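Local atomic coordinates of tegumental protein 20.8 kDa (Clonorchis sinensis, PDB entry 5X2D), a protein that probably binds calcium ions as a tegumental-allergen-like protein of a liver fluke, the chain here being its dynein light chain-like domain. Residues Ser2-Ile7 with Glu25-Ala30. Residues are numbered along the deposited sequence; the frame is centred on the assembly and turned at random.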
ATOM      1  N   SER A   2      13.806   5.930 -22.710  1.00141.59           N
ATOM      2  CA  SER A   2      12.669   5.130 -22.262  1.00128.48           C
ATOM      3  C   SER A   2      12.997   4.284 -21.030  1.00116.24           C
ATOM      4  O   SER A   2      14.134   4.250 -20.558  1.00112.04           O
ATOM      5  CB  SER A   2      12.200   4.199 -23.391  1.00127.85           C
ATOM      6  OG  SER A   2      11.050   3.450 -23.023  1.00119.11           O
ATOM      7  N   LEU A   3      11.978   3.608 -20.508  1.00119.16           N
ATOM      8  CA  LEU A   3      12.142   2.690 -19.381  1.00114.48           C
ATOM      9  C   LEU A   3      12.652   1.331 -19.826  1.00113.85           C
ATOM     10  O   LEU A   3      12.229   0.811 -20.857  1.00114.83           O
ATOM     11  CB  LEU A   3      10.831   2.499 -18.623  1.00106.65           C
ATOM     12  CG  LEU A   3      10.447   3.592 -17.635  1.00102.16           C
ATOM     13  CD1 LEU A   3       9.196   3.155 -16.919  1.00 93.07           C
ATOM     14  CD2 LEU A   3      11.579   3.823 -16.647  1.00107.88           C
ATOM     15  N   PRO A   4      13.559   0.746 -19.042  1.00115.08           N
ATOM     16  CA  PRO A   4      14.005  -0.611 -19.333  1.00119.20           C
ATOM     17  C   PRO A   4      12.796  -1.547 -19.490  1.00113.66           C
ATOM     18  O   PRO A   4      11.735  -1.271 -18.914  1.00104.76           O
ATOM     19  CB  PRO A   4      14.849  -0.961 -18.101  1.00119.24           C
ATOM     20  CG  PRO A   4      15.352   0.339 -17.614  1.00116.23           C
ATOM     21  CD  PRO A   4      14.213   1.294 -17.840  1.00112.32           C
ATOM     22  N   PRO A   5      12.925  -2.592 -20.325  1.00107.92           N
ATOM     23  CA  PRO A   5      11.806  -3.515 -20.549  1.00108.14           C
ATOM     24  C   PRO A   5      11.407  -4.325 -19.311  1.00106.74           C
ATOM     25  O   PRO A   5      10.237  -4.697 -19.187  1.00105.58           O
ATOM     26  CB  PRO A   5      12.326  -4.429 -21.659  1.00115.49           C
ATOM     27  CG  PRO A   5      13.811  -4.265 -21.643  1.00119.02           C
ATOM     28  CD  PRO A   5      14.059  -2.863 -21.224  1.00112.86           C
ATOM     29  N   GLU A   6      12.352  -4.572 -18.406  1.00111.89           N
ATOM     30  CA  GLU A   6      12.056  -5.302 -17.172  1.00118.87           C
ATOM     31  C   GLU A   6      10.943  -4.636 -16.384  1.00117.02           C
ATOM     32  O   GLU A   6      10.110  -5.319 -15.791  1.00121.30           O
ATOM     33  CB  GLU A   6      13.289  -5.416 -16.262  1.00120.65           C
ATOM     34  CG  GLU A   6      14.606  -5.804 -16.913  1.00133.53           C
ATOM     35  CD  GLU A   6      15.325  -4.627 -17.529  1.00139.68           C
ATOM     36  OE1 GLU A   6      14.662  -3.859 -18.250  1.00140.47           O
ATOM     37  OE2 GLU A   6      16.533  -4.442 -17.263  1.00141.74           O
ATOM     38  N   ILE A   7      10.937  -3.305 -16.379  1.00107.03           N
ATOM     39  CA  ILE A   7       9.943  -2.552 -15.629  1.00 99.12           C
ATOM     40  C   ILE A   7       8.604  -2.430 -16.333  1.00 95.50           C
ATOM     41  O   ILE A   7       8.503  -1.902 -17.435  1.00108.11           O
ATOM     42  CB  ILE A   7      10.483  -1.156 -15.288  1.00 92.96           C
ATOM     43  CG1 ILE A   7      11.365  -1.267 -14.050  1.00 93.53           C
ATOM     44  CG2 ILE A   7       9.351  -0.185 -14.982  1.00 90.42           C
ATOM     45  CD1 ILE A   7      12.357  -0.211 -13.945  1.00 93.64           C
ATOM     46  N   GLU A  25      18.167   3.161 -10.011  1.00 98.78           N
ATOM     47  CA  GLU A  25      18.585   2.899  -8.646  1.00 94.45           C
ATOM     48  C   GLU A  25      18.059   1.550  -8.157  1.00102.29           C
ATOM     49  O   GLU A  25      18.735   0.840  -7.403  1.00114.11           O
ATOM     50  CB  GLU A  25      18.109   4.040  -7.725  1.00 94.62           C
ATOM     51  CG  GLU A  25      18.414   3.856  -6.248  1.00 95.36           C
ATOM     52  CD  GLU A  25      19.890   4.098  -5.929  1.00106.38           C
ATOM     53  OE1 GLU A  25      20.641   4.518  -6.854  1.00105.05           O
ATOM     54  OE2 GLU A  25      20.289   3.890  -4.752  1.00107.48           O
ATOM     55  N   THR A  26      16.865   1.191  -8.620  1.00 91.79           N
ATOM     56  CA  THR A  26      16.178  -0.022  -8.170  1.00 89.20           C
ATOM     57  C   THR A  26      16.690  -1.351  -8.744  1.00 88.19           C
ATOM     58  O   THR A  26      17.044  -2.258  -8.002  1.00 89.94           O
ATOM     59  CB  THR A  26      14.693   0.065  -8.531  1.00 91.69           C
ATOM     60  OG1 THR A  26      14.127   1.198  -7.883  1.00 94.71           O
ATOM     61  CG2 THR A  26      13.940  -1.179  -8.118  1.00 93.36           C
ATOM     62  N   ILE A  27      16.766  -1.439 -10.066  1.00 89.11           N
ATOM     63  CA  ILE A  27      16.996  -2.716 -10.732  1.00 99.78           C
ATOM     64  C   ILE A  27      18.276  -3.435 -10.304  1.00109.42           C
ATOM     65  O   ILE A  27      18.271  -4.659 -10.172  1.00108.28           O
ATOM     66  CB  ILE A  27      17.015  -2.561 -12.268  1.00 92.66           C
ATOM     67  CG1 ILE A  27      15.731  -1.911 -12.753  1.00 89.51           C
ATOM     68  CG2 ILE A  27      17.068  -3.899 -12.933  1.00 95.87           C
ATOM     69  CD1 ILE A  27      15.840  -1.401 -14.146  1.00 89.83           C
ATOM     70  N   PRO A  28      19.384  -2.700 -10.102  1.00121.52           N
ATOM     71  CA  PRO A  28      20.523  -3.487  -9.614  1.00125.16           C
ATOM     72  C   PRO A  28      20.379  -4.050  -8.190  1.00121.74           C
ATOM     73  O   PRO A  28      20.700  -5.223  -7.994  1.00135.33           O
ATOM     74  CB  PRO A  28      21.689  -2.489  -9.690  1.00121.29           C
ATOM     75  CG  PRO A  28      21.047  -1.141  -9.701  1.00118.69           C
ATOM     76  CD  PRO A  28      19.784  -1.331 -10.471  1.00117.67           C
ATOM     77  N   ILE A  29      19.917  -3.267  -7.219  1.00106.09           N
ATOM     78  CA  ILE A  29      19.927  -3.761  -5.842  1.00113.14           C
ATOM     79  C   ILE A  29      18.632  -4.439  -5.370  1.00119.29           C
ATOM     80  O   ILE A  29      18.627  -5.099  -4.327  1.00120.07           O
ATOM     81  CB  ILE A  29      20.280  -2.631  -4.842  1.00109.80           C
ATOM     82  CG1 ILE A  29      19.336  -1.438  -4.988  1.00 98.21           C
ATOM     83  CG2 ILE A  29      21.703  -2.155  -5.083  1.00114.16           C
ATOM     84  CD1 ILE A  29      19.426  -0.455  -3.841  1.00 92.11           C
ATOM     85  N   ALA A  30      17.541  -4.279  -6.118  1.00117.99           N
ATOM     86  CA  ALA A  30      16.242  -4.825  -5.696  1.00119.52           C
ATOM     87  C   ALA A  30      16.109  -6.360  -5.793  1.00119.77           C
ATOM     88  O   ALA A  30      15.733  -7.002  -4.815  1.00121.52           O
ATOM     89  CB  ALA A  30      15.107  -4.141  -6.463  1.00120.43           C
TER
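Ile27 meets the loop of residues 2-7 chiefly through its CD1 methyl, which touches both Pro4 and Ile7. Its CD1 lies 3.7 Å from CD1 of Ile7 and 3.9 Å from CG of Pro4, with CB of the same ring slightly farther off. The Ile7 methyl also reaches back along the branch, its CD1 standing 4.0 Å from CG1 of Ile27. In Ile27, CG1 lies beside the backbone N (chi1 -56°), anti to the carbonyl carbon, and the chain then runs on extended (chi2 164°), which carries CD1 away from the helix to the loop. Ile7 places CG1 on the same side of its backbone, though turned further round, and the two side chains meet at a slant. This contact joins the segment leading into strand 7-13 to the C-terminal part of helix 16-29, in a dynein light chain-like domain where two helices accompany an antiparallel sheet. Leu83 of strand 78-83 touches both Ile7 and Ile27, while Ala23, one turn earlier on the helix, receives Pro4 and Ile7. No hydrogen bond crosses between the segments. Within the loop, Ile7 N makes a weak hydrogen bond to Pro4 O (3.3 Å). Glu6 approaches at the margin, its OE2 4.4 Å from CG2 of Ile27.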